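Local coordinates for protein interferon gamma (Paralichthys olivaceus, PDB 6F1E) that binds interferon gamma receptor 1 as a homodimeric type II interferon cytokine and activates macrophages and neutrophils, at the interface of chains A and B. Residues are numbered along the deposited sequence; one frame, centred on the assembly and turned at random. Chains: chain A/B, Interferon gamma.

Contact 1: the interface of chains A and B. Residues chain A 17-18, 58, 62, 65; chain B 127, 129, 132, 136.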
ATOM      1  N   HIS A  17      16.613 -25.723  -8.015  1.00 68.75           N
ATOM      2  CA  HIS A  17      15.837 -26.249  -6.876  1.00 67.53           C
ATOM      3  C   HIS A  17      14.380 -25.844  -7.010  1.00 72.09           C
ATOM      4  O   HIS A  17      13.505 -26.562  -6.535  1.00 72.96           O
ATOM      5  CB  HIS A  17      16.404 -25.737  -5.530  1.00 72.74           C
ATOM      6  CG  HIS A  17      15.607 -26.136  -4.306  1.00 79.13           C
ATOM      7  ND1 HIS A  17      15.928 -27.227  -3.528  1.00 82.80           N
ATOM      8  CD2 HIS A  17      14.538 -25.555  -3.702  1.00 86.36           C
ATOM      9  CE1 HIS A  17      15.074 -27.319  -2.519  1.00 89.31           C
ATOM     10  NE2 HIS A  17      14.222 -26.312  -2.598  1.00 81.21           N
ATOM     11  N   TYR A  18      14.126 -24.671  -7.608  1.00 77.16           N
ATOM     12  CA  TYR A  18      12.777 -24.076  -7.655  1.00 73.13           C
ATOM     13  C   TYR A  18      12.242 -24.256  -9.062  1.00 75.04           C
ATOM     14  O   TYR A  18      12.166 -23.309  -9.852  1.00 73.37           O
ATOM     15  CB  TYR A  18      12.828 -22.613  -7.228  1.00 68.19           C
ATOM     16  CG  TYR A  18      13.020 -22.444  -5.745  1.00 71.87           C
ATOM     17  CD1 TYR A  18      11.985 -22.761  -4.865  1.00 70.32           C
ATOM     18  CD2 TYR A  18      14.238 -22.007  -5.200  1.00 70.40           C
ATOM     19  CE1 TYR A  18      12.133 -22.625  -3.491  1.00 67.25           C
ATOM     20  CE2 TYR A  18      14.391 -21.873  -3.812  1.00 71.68           C
ATOM     21  CZ  TYR A  18      13.326 -22.184  -2.967  1.00 67.32           C
ATOM     22  OH  TYR A  18      13.403 -22.069  -1.601  1.00 58.30           O
ATOM     23  N   LEU A  58       9.335 -12.505   0.564  1.00 59.34           N
ATOM     24  CA  LEU A  58       9.315 -13.773  -0.132  1.00 57.30           C
ATOM     25  C   LEU A  58      10.499 -14.592   0.270  1.00 63.77           C
ATOM     26  O   LEU A  58      10.370 -15.748   0.700  1.00 64.13           O
ATOM     27  CB  LEU A  58       9.416 -13.590  -1.660  1.00 62.95           C
ATOM     28  CG  LEU A  58       8.197 -13.669  -2.559  1.00 68.26           C
ATOM     29  CD1 LEU A  58       8.620 -13.533  -4.002  1.00 65.43           C
ATOM     30  CD2 LEU A  58       7.481 -14.991  -2.352  1.00 70.57           C
ATOM     31  N   MET A  62      11.163 -18.291   1.796  1.00 65.74           N
ATOM     32  CA  MET A  62      11.900 -19.308   1.100  1.00 71.73           C
ATOM     33  C   MET A  62      13.046 -19.813   1.968  1.00 72.00           C
ATOM     34  O   MET A  62      13.408 -20.973   1.877  1.00 81.37           O
ATOM     35  CB  MET A  62      12.411 -18.772  -0.248  1.00 82.19           C
ATOM     36  CG  MET A  62      11.295 -18.514  -1.262  1.00 78.62           C
ATOM     37  SD  MET A  62      11.828 -17.608  -2.718  1.00 66.20           S
ATOM     38  CE  MET A  62      12.645 -18.834  -3.727  1.00 68.82           C
ATOM     39  N   GLN A  65      11.134 -22.057   4.841  1.00 87.62           N
ATOM     40  CA  GLN A  65      10.702 -23.351   4.261  1.00 92.40           C
ATOM     41  C   GLN A  65      11.845 -24.267   3.809  1.00 91.21           C
ATOM     42  O   GLN A  65      11.602 -25.353   3.281  1.00 88.48           O
ATOM     43  CB  GLN A  65       9.706 -23.125   3.103  1.00 94.11           C
ATOM     44  CG  GLN A  65       8.312 -22.773   3.612  1.00105.23           C
ATOM     45  CD  GLN A  65       7.508 -21.879   2.677  1.00102.49           C
ATOM     46  OE1 GLN A  65       7.217 -22.241   1.533  1.00 97.31           O
ATOM     47  NE2 GLN A  65       7.122 -20.708   3.181  1.00 97.53           N
TER
ATOM     48  N   ASN B 127       3.939 -18.444   0.608  1.00 79.90           N
ATOM     49  CA  ASN B 127       4.239 -19.857   0.906  1.00 81.10           C
ATOM     50  C   ASN B 127       4.123 -20.809  -0.286  1.00 84.10           C
ATOM     51  O   ASN B 127       4.576 -21.964  -0.219  1.00 85.74           O
ATOM     52  CB  ASN B 127       3.301 -20.361   2.002  1.00 91.36           C
ATOM     53  CG  ASN B 127       3.493 -19.635   3.324  1.00110.82           C
ATOM     54  OD1 ASN B 127       4.229 -18.635   3.418  1.00115.79           O
ATOM     55  ND2 ASN B 127       2.830 -20.141   4.367  1.00117.40           N
ATOM     56  N   PHE B 129       4.849 -22.602  -3.590  1.00 65.01           N
ATOM     57  CA  PHE B 129       6.055 -22.962  -4.362  1.00 63.52           C
ATOM     58  C   PHE B 129       6.072 -22.392  -5.810  1.00 71.06           C
ATOM     59  O   PHE B 129       7.123 -21.912  -6.277  1.00 69.43           O
ATOM     60  CB  PHE B 129       6.225 -24.490  -4.391  1.00 62.43           C
ATOM     61  CG  PHE B 129       7.563 -24.957  -4.945  1.00 66.28           C
ATOM     62  CD1 PHE B 129       8.667 -25.131  -4.106  1.00 64.90           C
ATOM     63  CD2 PHE B 129       7.723 -25.242  -6.309  1.00 67.63           C
ATOM     64  CE1 PHE B 129       9.892 -25.571  -4.608  1.00 64.75           C
ATOM     65  CE2 PHE B 129       8.962 -25.676  -6.819  1.00 68.86           C
ATOM     66  CZ  PHE B 129      10.040 -25.843  -5.967  1.00 68.06           C
ATOM     67  N   GLN B 132       6.706 -18.663  -5.630  1.00 56.93           N
ATOM     68  CA  GLN B 132       8.117 -18.494  -5.276  1.00 62.71           C
ATOM     69  C   GLN B 132       9.007 -18.598  -6.496  1.00 58.31           C
ATOM     70  O   GLN B 132       9.926 -17.790  -6.684  1.00 53.97           O
ATOM     71  CB  GLN B 132       8.569 -19.518  -4.229  1.00 65.25           C
ATOM     72  CG  GLN B 132       8.125 -19.147  -2.823  1.00 62.50           C
ATOM     73  CD  GLN B 132       8.262 -20.286  -1.834  1.00 61.12           C
ATOM     74  OE1 GLN B 132       8.831 -21.347  -2.136  1.00 57.63           O
ATOM     75  NE2 GLN B 132       7.749 -20.067  -0.635  1.00 58.42           N
ATOM     76  N   LEU B 136      10.929 -15.668  -8.484  1.00 52.14           N
ATOM     77  CA  LEU B 136      12.367 -15.911  -8.710  1.00 54.31           C
ATOM     78  C   LEU B 136      12.763 -15.622 -10.145  1.00 57.28           C
ATOM     79  O   LEU B 136      13.707 -14.851 -10.389  1.00 59.37           O
ATOM     80  CB  LEU B 136      12.736 -17.342  -8.358  1.00 61.45           C
ATOM     81  CG  LEU B 136      14.057 -17.669  -7.660  1.00 76.71           C
ATOM     82  CD1 LEU B 136      14.407 -16.644  -6.594  1.00 78.37           C
ATOM     83  CD2 LEU B 136      13.959 -19.071  -7.040  1.00 79.25           C
TER

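Contact 2: the interface of chains A and B. Residues chain A 3-4, 7, 52, 99-100, 103, 108; chain B 143, 146-147, 150.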
ATOM      1  N   ILE A   3      22.832  -6.019 -14.664  1.00131.65           N
ATOM      2  CA  ILE A   3      22.845  -6.532 -13.281  1.00126.71           C
ATOM      3  C   ILE A   3      24.184  -7.225 -13.120  1.00121.71           C
ATOM      4  O   ILE A   3      24.836  -7.519 -14.130  1.00110.34           O
ATOM      5  CB  ILE A   3      21.695  -7.519 -12.965  1.00127.97           C
ATOM      6  CG1 ILE A   3      21.691  -8.717 -13.926  1.00136.28           C
ATOM      7  CG2 ILE A   3      20.357  -6.799 -13.022  1.00133.54           C
ATOM      8  CD1 ILE A   3      21.042  -9.950 -13.347  1.00136.64           C
ATOM      9  N   PRO A   4      24.610  -7.487 -11.871  1.00134.37           N
ATOM     10  CA  PRO A   4      25.865  -8.256 -11.720  1.00133.57           C
ATOM     11  C   PRO A   4      25.762  -9.665 -12.314  1.00126.41           C
ATOM     12  O   PRO A   4      24.686 -10.288 -12.283  1.00123.76           O
ATOM     13  CB  PRO A   4      26.097  -8.308 -10.201  1.00139.81           C
ATOM     14  CG  PRO A   4      25.185  -7.275  -9.605  1.00151.12           C
ATOM     15  CD  PRO A   4      24.060  -7.035 -10.576  1.00142.53           C
ATOM     16  N   MET A   7      24.542 -12.143  -9.746  1.00 77.46           N
ATOM     17  CA  MET A   7      23.091 -12.143  -9.556  1.00 81.08           C
ATOM     18  C   MET A   7      22.438 -13.082 -10.553  1.00 74.78           C
ATOM     19  O   MET A   7      21.647 -13.951 -10.149  1.00 70.80           O
ATOM     20  CB  MET A   7      22.526 -10.735  -9.741  1.00 88.89           C
ATOM     21  CG  MET A   7      21.083 -10.562  -9.307  1.00 97.90           C
ATOM     22  SD  MET A   7      21.014 -10.303  -7.536  1.00110.65           S
ATOM     23  CE  MET A   7      19.333  -9.718  -7.384  1.00113.94           C
ATOM     24  N   LEU A  52      10.374  -4.513  -4.270  1.00 49.65           N
ATOM     25  CA  LEU A  52      11.588  -4.909  -3.555  1.00 53.03           C
ATOM     26  C   LEU A  52      11.254  -5.349  -2.115  1.00 47.45           C
ATOM     27  O   LEU A  52      11.797  -6.365  -1.651  1.00 46.86           O
ATOM     28  CB  LEU A  52      12.647  -3.791  -3.582  1.00 52.99           C
ATOM     29  CG  LEU A  52      13.261  -3.443  -4.955  1.00 52.85           C
ATOM     30  CD1 LEU A  52      14.104  -2.162  -4.886  1.00 52.96           C
ATOM     31  CD2 LEU A  52      14.128  -4.578  -5.459  1.00 53.06           C
ATOM     32  N   LYS A  99      21.367  -8.504  -1.605  1.00 52.43           N
ATOM     33  CA  LYS A  99      21.412  -7.504  -2.664  1.00 52.03           C
ATOM     34  C   LYS A  99      20.119  -6.674  -2.731  1.00 54.36           C
ATOM     35  O   LYS A  99      20.175  -5.496  -3.080  1.00 56.80           O
ATOM     36  CB  LYS A  99      21.735  -8.136  -4.036  1.00 56.70           C
ATOM     37  CG  LYS A  99      23.078  -8.866  -4.160  1.00 58.57           C
ATOM     38  CD  LYS A  99      24.331  -8.052  -3.762  1.00 61.86           C
ATOM     39  CE  LYS A  99      24.712  -6.941  -4.739  1.00 65.02           C
ATOM     40  NZ  LYS A  99      25.560  -5.884  -4.085  1.00 68.73           N
ATOM     41  N   VAL A 100      18.972  -7.280  -2.392  1.00 55.41           N
ATOM     42  CA  VAL A 100      17.683  -6.579  -2.404  1.00 51.59           C
ATOM     43  C   VAL A 100      17.595  -5.632  -1.210  1.00 50.10           C
ATOM     44  O   VAL A 100      17.303  -4.461  -1.383  1.00 48.67           O
ATOM     45  CB  VAL A 100      16.484  -7.553  -2.365  1.00 57.86           C
ATOM     46  CG1 VAL A 100      15.169  -6.780  -2.291  1.00 56.98           C
ATOM     47  CG2 VAL A 100      16.475  -8.483  -3.581  1.00 58.90           C
ATOM     48  N   LEU A 103      19.787  -2.647  -1.927  1.00 46.79           N
ATOM     49  CA  LEU A 103      19.265  -1.722  -2.937  1.00 49.86           C
ATOM     50  C   LEU A 103      18.131  -0.866  -2.327  1.00 51.42           C
ATOM     51  O   LEU A 103      18.026   0.355  -2.556  1.00 54.71           O
ATOM     52  CB  LEU A 103      18.782  -2.494  -4.163  1.00 46.34           C
ATOM     53  CG  LEU A 103      18.242  -1.671  -5.336  1.00 48.67           C
ATOM     54  CD1 LEU A 103      19.207  -0.618  -5.837  1.00 55.51           C
ATOM     55  CD2 LEU A 103      17.972  -2.598  -6.480  1.00 49.48           C
ATOM     56  N   PHE A 108      15.882   3.447  -1.860  1.00 58.11           N
ATOM     57  CA  PHE A 108      14.442   3.439  -1.668  1.00 60.48           C
ATOM     58  C   PHE A 108      14.047   3.758  -0.213  1.00 65.47           C
ATOM     59  O   PHE A 108      13.221   3.063   0.384  1.00 72.24           O
ATOM     60  CB  PHE A 108      13.894   2.070  -2.172  1.00 54.26           C
ATOM     61  CG  PHE A 108      13.958   1.920  -3.691  1.00 55.85           C
ATOM     62  CD1 PHE A 108      12.917   2.383  -4.500  1.00 50.83           C
ATOM     63  CD2 PHE A 108      15.086   1.355  -4.317  1.00 53.86           C
ATOM     64  CE1 PHE A 108      12.984   2.288  -5.893  1.00 51.65           C
ATOM     65  CE2 PHE A 108      15.151   1.245  -5.707  1.00 53.03           C
ATOM     66  CZ  PHE A 108      14.099   1.725  -6.500  1.00 51.92           C
TER
ATOM     67  N   TYR B 143      14.957  -6.415 -10.814  1.00 53.00           N
ATOM     68  CA  TYR B 143      16.165  -5.776 -10.243  1.00 56.50           C
ATOM     69  C   TYR B 143      16.903  -4.902 -11.253  1.00 59.37           C
ATOM     70  O   TYR B 143      17.470  -3.882 -10.859  1.00 58.94           O
ATOM     71  CB  TYR B 143      17.102  -6.819  -9.684  1.00 52.20           C
ATOM     72  CG  TYR B 143      18.212  -6.313  -8.784  1.00 56.76           C
ATOM     73  CD1 TYR B 143      19.459  -6.019  -9.285  1.00 59.81           C
ATOM     74  CD2 TYR B 143      18.046  -6.250  -7.403  1.00 62.55           C
ATOM     75  CE1 TYR B 143      20.505  -5.599  -8.454  1.00 61.64           C
ATOM     76  CE2 TYR B 143      19.085  -5.869  -6.559  1.00 61.92           C
ATOM     77  CZ  TYR B 143      20.321  -5.541  -7.091  1.00 67.44           C
ATOM     78  OH  TYR B 143      21.363  -5.135  -6.257  1.00 79.67           O
ATOM     79  N   ALA B 146      14.542  -1.677 -11.208  1.00 60.68           N
ATOM     80  CA  ALA B 146      14.764  -0.936  -9.977  1.00 54.86           C
ATOM     81  C   ALA B 146      16.090  -0.202  -9.974  1.00 56.51           C
ATOM     82  O   ALA B 146      16.126   1.008  -9.703  1.00 59.17           O
ATOM     83  CB  ALA B 146      14.677  -1.854  -8.772  1.00 58.15           C
ATOM     84  N   SER B 147      17.169  -0.931 -10.250  1.00 58.80           N
ATOM     85  CA  SER B 147      18.512  -0.333 -10.393  1.00 61.27           C
ATOM     86  C   SER B 147      18.570   0.840 -11.344  1.00 58.31           C
ATOM     87  O   SER B 147      19.129   1.844 -10.996  1.00 60.22           O
ATOM     88  CB  SER B 147      19.532  -1.359 -10.856  1.00 62.28           C
ATOM     89  OG  SER B 147      19.660  -2.355  -9.859  1.00 75.87           O
ATOM     90  N   SER B 150      17.076   4.432 -10.370  1.00 87.09           N
ATOM     91  CA  SER B 150      17.940   5.266  -9.533  1.00 91.57           C
ATOM     92  C   SER B 150      18.987   6.053 -10.348  1.00106.82           C
ATOM     93  O   SER B 150      18.805   7.256 -10.548  1.00127.16           O
ATOM     94  CB  SER B 150      18.566   4.423  -8.435  1.00 89.47           C
ATOM     95  OG  SER B 150      17.541   3.689  -7.769  1.00 86.37           O
TER

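Contact 3: the interface of chains A and B. Residues chain A 136, 138-140, 143; chain B 7, 11, 55, 96, 100.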
ATOM      1  N   LEU A 136     -12.662   8.876  13.934  1.00 53.59           N
ATOM      2  CA  LEU A 136     -13.737   9.832  13.753  1.00 58.48           C
ATOM      3  C   LEU A 136     -13.368  11.205  14.320  1.00 56.31           C
ATOM      4  O   LEU A 136     -13.767  12.236  13.778  1.00 54.57           O
ATOM      5  CB  LEU A 136     -15.048   9.321  14.371  1.00 56.18           C
ATOM      6  CG  LEU A 136     -16.321  10.086  13.955  1.00 61.33           C
ATOM      7  CD1 LEU A 136     -16.581  10.114  12.441  1.00 58.35           C
ATOM      8  CD2 LEU A 136     -17.497   9.450  14.662  1.00 63.39           C
ATOM      9  N   GLU A 138     -10.673  12.616  13.938  1.00 49.18           N
ATOM     10  CA  GLU A 138      -9.860  13.293  12.903  1.00 55.28           C
ATOM     11  C   GLU A 138     -10.547  13.559  11.536  1.00 55.32           C
ATOM     12  O   GLU A 138      -9.920  14.173  10.638  1.00 53.93           O
ATOM     13  CB  GLU A 138      -8.558  12.499  12.658  1.00 53.64           C
ATOM     14  CG  GLU A 138      -7.858  12.132  13.953  1.00 58.90           C
ATOM     15  CD  GLU A 138      -6.355  12.144  13.862  1.00 62.49           C
ATOM     16  OE1 GLU A 138      -5.787  13.184  13.487  1.00 73.18           O
ATOM     17  OE2 GLU A 138      -5.735  11.118  14.183  1.00 72.62           O
ATOM     18  N   LEU A 139     -11.802  13.133  11.376  1.00 48.74           N
ATOM     19  CA  LEU A 139     -12.424  13.152  10.041  1.00 49.40           C
ATOM     20  C   LEU A 139     -12.466  14.556   9.389  1.00 51.76           C
ATOM     21  O   LEU A 139     -12.109  14.738   8.201  1.00 52.78           O
ATOM     22  CB  LEU A 139     -13.810  12.519  10.074  1.00 43.08           C
ATOM     23  CG  LEU A 139     -14.599  12.523   8.744  1.00 47.50           C
ATOM     24  CD1 LEU A 139     -13.760  12.215   7.507  1.00 50.04           C
ATOM     25  CD2 LEU A 139     -15.745  11.516   8.826  1.00 48.13           C
ATOM     26  N   GLN A 140     -12.867  15.549  10.170  1.00 56.80           N
ATOM     27  CA  GLN A 140     -12.986  16.931   9.674  1.00 56.52           C
ATOM     28  C   GLN A 140     -11.626  17.451   9.207  1.00 54.49           C
ATOM     29  O   GLN A 140     -11.444  17.852   8.056  1.00 57.13           O
ATOM     30  CB  GLN A 140     -13.575  17.817  10.771  1.00 56.11           C
ATOM     31  CG  GLN A 140     -13.987  19.199  10.318  1.00 61.27           C
ATOM     32  CD  GLN A 140     -14.663  19.944  11.448  1.00 70.54           C
ATOM     33  OE1 GLN A 140     -15.451  19.367  12.225  1.00 73.34           O
ATOM     34  NE2 GLN A 140     -14.328  21.225  11.583  1.00 67.69           N
ATOM     35  N   TYR A 143     -10.651  15.289   6.131  1.00 59.37           N
ATOM     36  CA  TYR A 143     -11.413  15.714   4.959  1.00 60.03           C
ATOM     37  C   TYR A 143     -10.955  17.094   4.433  1.00 63.40           C
ATOM     38  O   TYR A 143     -10.685  17.239   3.252  1.00 61.47           O
ATOM     39  CB  TYR A 143     -12.878  15.757   5.296  1.00 65.30           C
ATOM     40  CG  TYR A 143     -13.819  15.978   4.115  1.00 79.63           C
ATOM     41  CD1 TYR A 143     -14.312  14.889   3.382  1.00 80.02           C
ATOM     42  CD2 TYR A 143     -14.264  17.274   3.756  1.00 81.00           C
ATOM     43  CE1 TYR A 143     -15.193  15.075   2.323  1.00 81.94           C
ATOM     44  CE2 TYR A 143     -15.150  17.464   2.700  1.00 79.93           C
ATOM     45  CZ  TYR A 143     -15.612  16.361   1.990  1.00 79.67           C
ATOM     46  OH  TYR A 143     -16.486  16.506   0.940  1.00 70.81           O
TER
ATOM     47  N   MET B   7     -21.534  18.502   6.871  1.00 91.38           N
ATOM     48  CA  MET B   7     -20.390  17.626   7.185  1.00 88.56           C
ATOM     49  C   MET B   7     -20.001  17.718   8.654  1.00 81.97           C
ATOM     50  O   MET B   7     -20.086  16.743   9.407  1.00 80.27           O
ATOM     51  CB  MET B   7     -19.196  18.038   6.324  1.00 88.35           C
ATOM     52  CG  MET B   7     -17.998  17.117   6.382  1.00 89.23           C
ATOM     53  SD  MET B   7     -18.249  15.701   5.318  1.00 85.40           S
ATOM     54  CE  MET B   7     -16.758  14.821   5.758  1.00 90.88           C
ATOM     55  N   ILE B  11     -20.717  15.100  11.746  1.00 64.33           N
ATOM     56  CA  ILE B  11     -19.612  14.560  12.573  1.00 59.06           C
ATOM     57  C   ILE B  11     -19.774  14.787  14.108  1.00 63.73           C
ATOM     58  O   ILE B  11     -19.499  13.864  14.929  1.00 57.42           O
ATOM     59  CB  ILE B  11     -18.266  15.113  12.118  1.00 52.48           C
ATOM     60  CG1 ILE B  11     -17.885  14.571  10.752  1.00 50.21           C
ATOM     61  CG2 ILE B  11     -17.160  14.681  13.060  1.00 63.68           C
ATOM     62  CD1 ILE B  11     -16.776  15.368  10.094  1.00 49.52           C
ATOM     63  N   TYR B  55     -11.244   5.597   5.563  1.00 51.66           N
ATOM     64  CA  TYR B  55     -12.503   6.082   6.110  1.00 48.87           C
ATOM     65  C   TYR B  55     -13.664   5.354   5.451  1.00 51.50           C
ATOM     66  O   TYR B  55     -14.541   4.906   6.169  1.00 52.90           O
ATOM     67  CB  TYR B  55     -12.623   7.610   5.993  1.00 47.27           C
ATOM     68  CG  TYR B  55     -11.959   8.370   7.141  1.00 48.53           C
ATOM     69  CD1 TYR B  55     -12.406   8.199   8.450  1.00 49.54           C
ATOM     70  CD2 TYR B  55     -10.922   9.278   6.924  1.00 48.20           C
ATOM     71  CE1 TYR B  55     -11.829   8.866   9.499  1.00 48.28           C
ATOM     72  CE2 TYR B  55     -10.350   9.984   7.984  1.00 47.07           C
ATOM     73  CZ  TYR B  55     -10.808   9.763   9.276  1.00 48.28           C
ATOM     74  OH  TYR B  55     -10.294  10.441  10.372  1.00 44.96           O
ATOM     75  N   ILE B  96     -21.594  11.013   5.582  1.00 61.80           N
ATOM     76  CA  ILE B  96     -20.122  11.125   5.582  1.00 63.24           C
ATOM     77  C   ILE B  96     -19.525  10.089   4.630  1.00 60.57           C
ATOM     78  O   ILE B  96     -18.530  10.368   3.941  1.00 59.16           O
ATOM     79  CB  ILE B  96     -19.473  11.138   7.006  1.00 65.80           C
ATOM     80  CG1 ILE B  96     -19.953  10.000   7.924  1.00 67.62           C
ATOM     81  CG2 ILE B  96     -19.776  12.459   7.703  1.00 64.85           C
ATOM     82  CD1 ILE B  96     -19.086   9.791   9.163  1.00 64.79           C
ATOM     83  N   VAL B 100     -17.041  11.368   1.569  1.00 62.41           N
ATOM     84  CA  VAL B 100     -15.694  10.752   1.435  1.00 58.68           C
ATOM     85  C   VAL B 100     -15.530  10.057   0.085  1.00 57.38           C
ATOM     86  O   VAL B 100     -14.558  10.310  -0.621  1.00 57.31           O
ATOM     87  CB  VAL B 100     -15.404   9.774   2.611  1.00 54.71           C
ATOM     88  CG1 VAL B 100     -14.291   8.808   2.302  1.00 51.51           C
ATOM     89  CG2 VAL B 100     -15.030  10.558   3.862  1.00 55.59           C
TER

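Contact 1: the interface of chains A and B
B:Gln132 lies against A:Met62 near the start of helix 129-150, where this helix meets the end of helix 41-64 of the other chain. The two side chains run past each other in opposite directions. A:Met62 CG sits 3.6 Å from the amide carbon CD of B:Gln132. CG of B:Gln132 is anti to the carbonyl carbon (chi1 -78°), and the chain continues extended. This carries its amide beyond A:Met62 to A:Gln65. As modelled, B:Gln132 NE2 donates a hydrogen bond of 3.1 Å to A:Gln65 OE1. The bond is fairly straight at the hydrogen (160°), but the donor lies above the acceptor's carbonyl plane, 42° out of it. A:Gln65 OE1 is also 3.2 Å from the backbone B:Asn127 O. Both oxygens can only accept, so this pair is a clash. The orientation of the A:Gln65 amide is doubtful, and with it the bond.

The other side of the patch is apolar. The A:Tyr18 ring has one face under the imidazole of A:His17 and the opposite face under A:Met62 CE. B:Phe129 reaches the ring's CD1 side with CE1, 3.5 Å from A:Tyr18 CD1. B:Leu136 meets the CD2 side. The methyl B:Leu136 CD2 lies 3.5 Å from A:Tyr18 CD2 and 3.6 Å from the A:Met62 methyl CE. At the rim, the backbone A:His17 O lies in the plane of the B:Phe129 ring, at its edge, 3.6 Å from CZ.

Contact 2: the interface of chains A and B
B:Tyr143 pushes its whole ring from helix 129-150 between A:Leu103 and A:Met7 and loses more surface to the other chain than any other residue of this patch. Its CG is anti to the backbone N (chi1 -166°), which sends the ring out toward helices 5-17 and 89-107 of chain A. A:Leu103 CD2 lies over one face, 3.9 Å from the ring centroid. A:Met7 CE covers the opposite face at 3.8 Å from the centroid. Both are CH-pi contacts, each offset toward the rim. The backbone A:Lys99 O meets the ring edge in plane. The phenol hydroxyl B:Tyr143 OH donates a weak hydrogen bond of 3.4 Å to A:Lys99 O. A:Ile3, poorly ordered, is at another edge.

One turn on, B:Ala146 offers its small methyl to two leucines. B:Ala146 CB is 3.9 Å from A:Leu52 CD1 and 4.1 Å from A:Leu103 CD2. A:Leu103 CD2 therefore touches both B:Tyr143 and B:Ala146. B:Ser147 OG turns back to its own helix and donates a 2.9 Å hydrogen bond to the carbonyl oxygen B:Tyr143 O.

The site seats the C-terminal part of this helix among helices of the other chain and so helps hold the intertwined homodimer together.

Contact 3: the interface of chains A and B
B:Tyr55 OH reaches the backbone of A:Glu138 and A:Leu139 at the start of helix 139-149. This phenol oxygen is 3.2 Å from A:Leu139 N and 3.3 Å from the carbonyl carbon A:Glu138 C. The N-H of A:Leu139 does not point at it. The hydroxyl packs on the peptide between the two residues without a hydrogen bond.

A:Leu139 is the central apolar group. Its CG is anti to the backbone N (chi1 178°), and the two methyls spread between different partners. CD1 sits over the centre of the B:Tyr55 ring, 4.0 Å above its plane. CD2 points to helix 89-107 and meets B:Ile96 CD1 at 3.8 Å. The branch carbon A:Leu139 CG receives the tip of B:Ile11, with CD1 3.8 Å away. B:Ile11 comes from helix 6-17 and also touches the A:Gln140 backbone with the same methyl.

One turn after A:Leu139, A:Tyr143 meets B:Met7, which is one turn before B:Ile11. This is the twin, with chains exchanged, of the methionine-tyrosine pair of contact 2.

In the fold, the site spans the break between helices 129-137 and 139-149. This segment of chain A is packed among helices 6-17, 41-65 and 89-107 of chain B.

All three contacts use the same exchanged C-terminal segment. Contact 1 and contact 2 lie about 19 Å apart between C-alpha centres, along helix 129-150 of chain B. Contact 3 belongs to the other half of the dimer, about 43 Å from contact 1 and 41 Å from contact 2. With the chains exchanged, it shares Leu136 with contact 1, and Tyr143, Met7 and Val100 with contact 2. The segment is continuous in chain B but broken in chain A, so the twofold halves differ locally. Each chain completes the partner's helical bundle, as expected of a type II interferon homodimer.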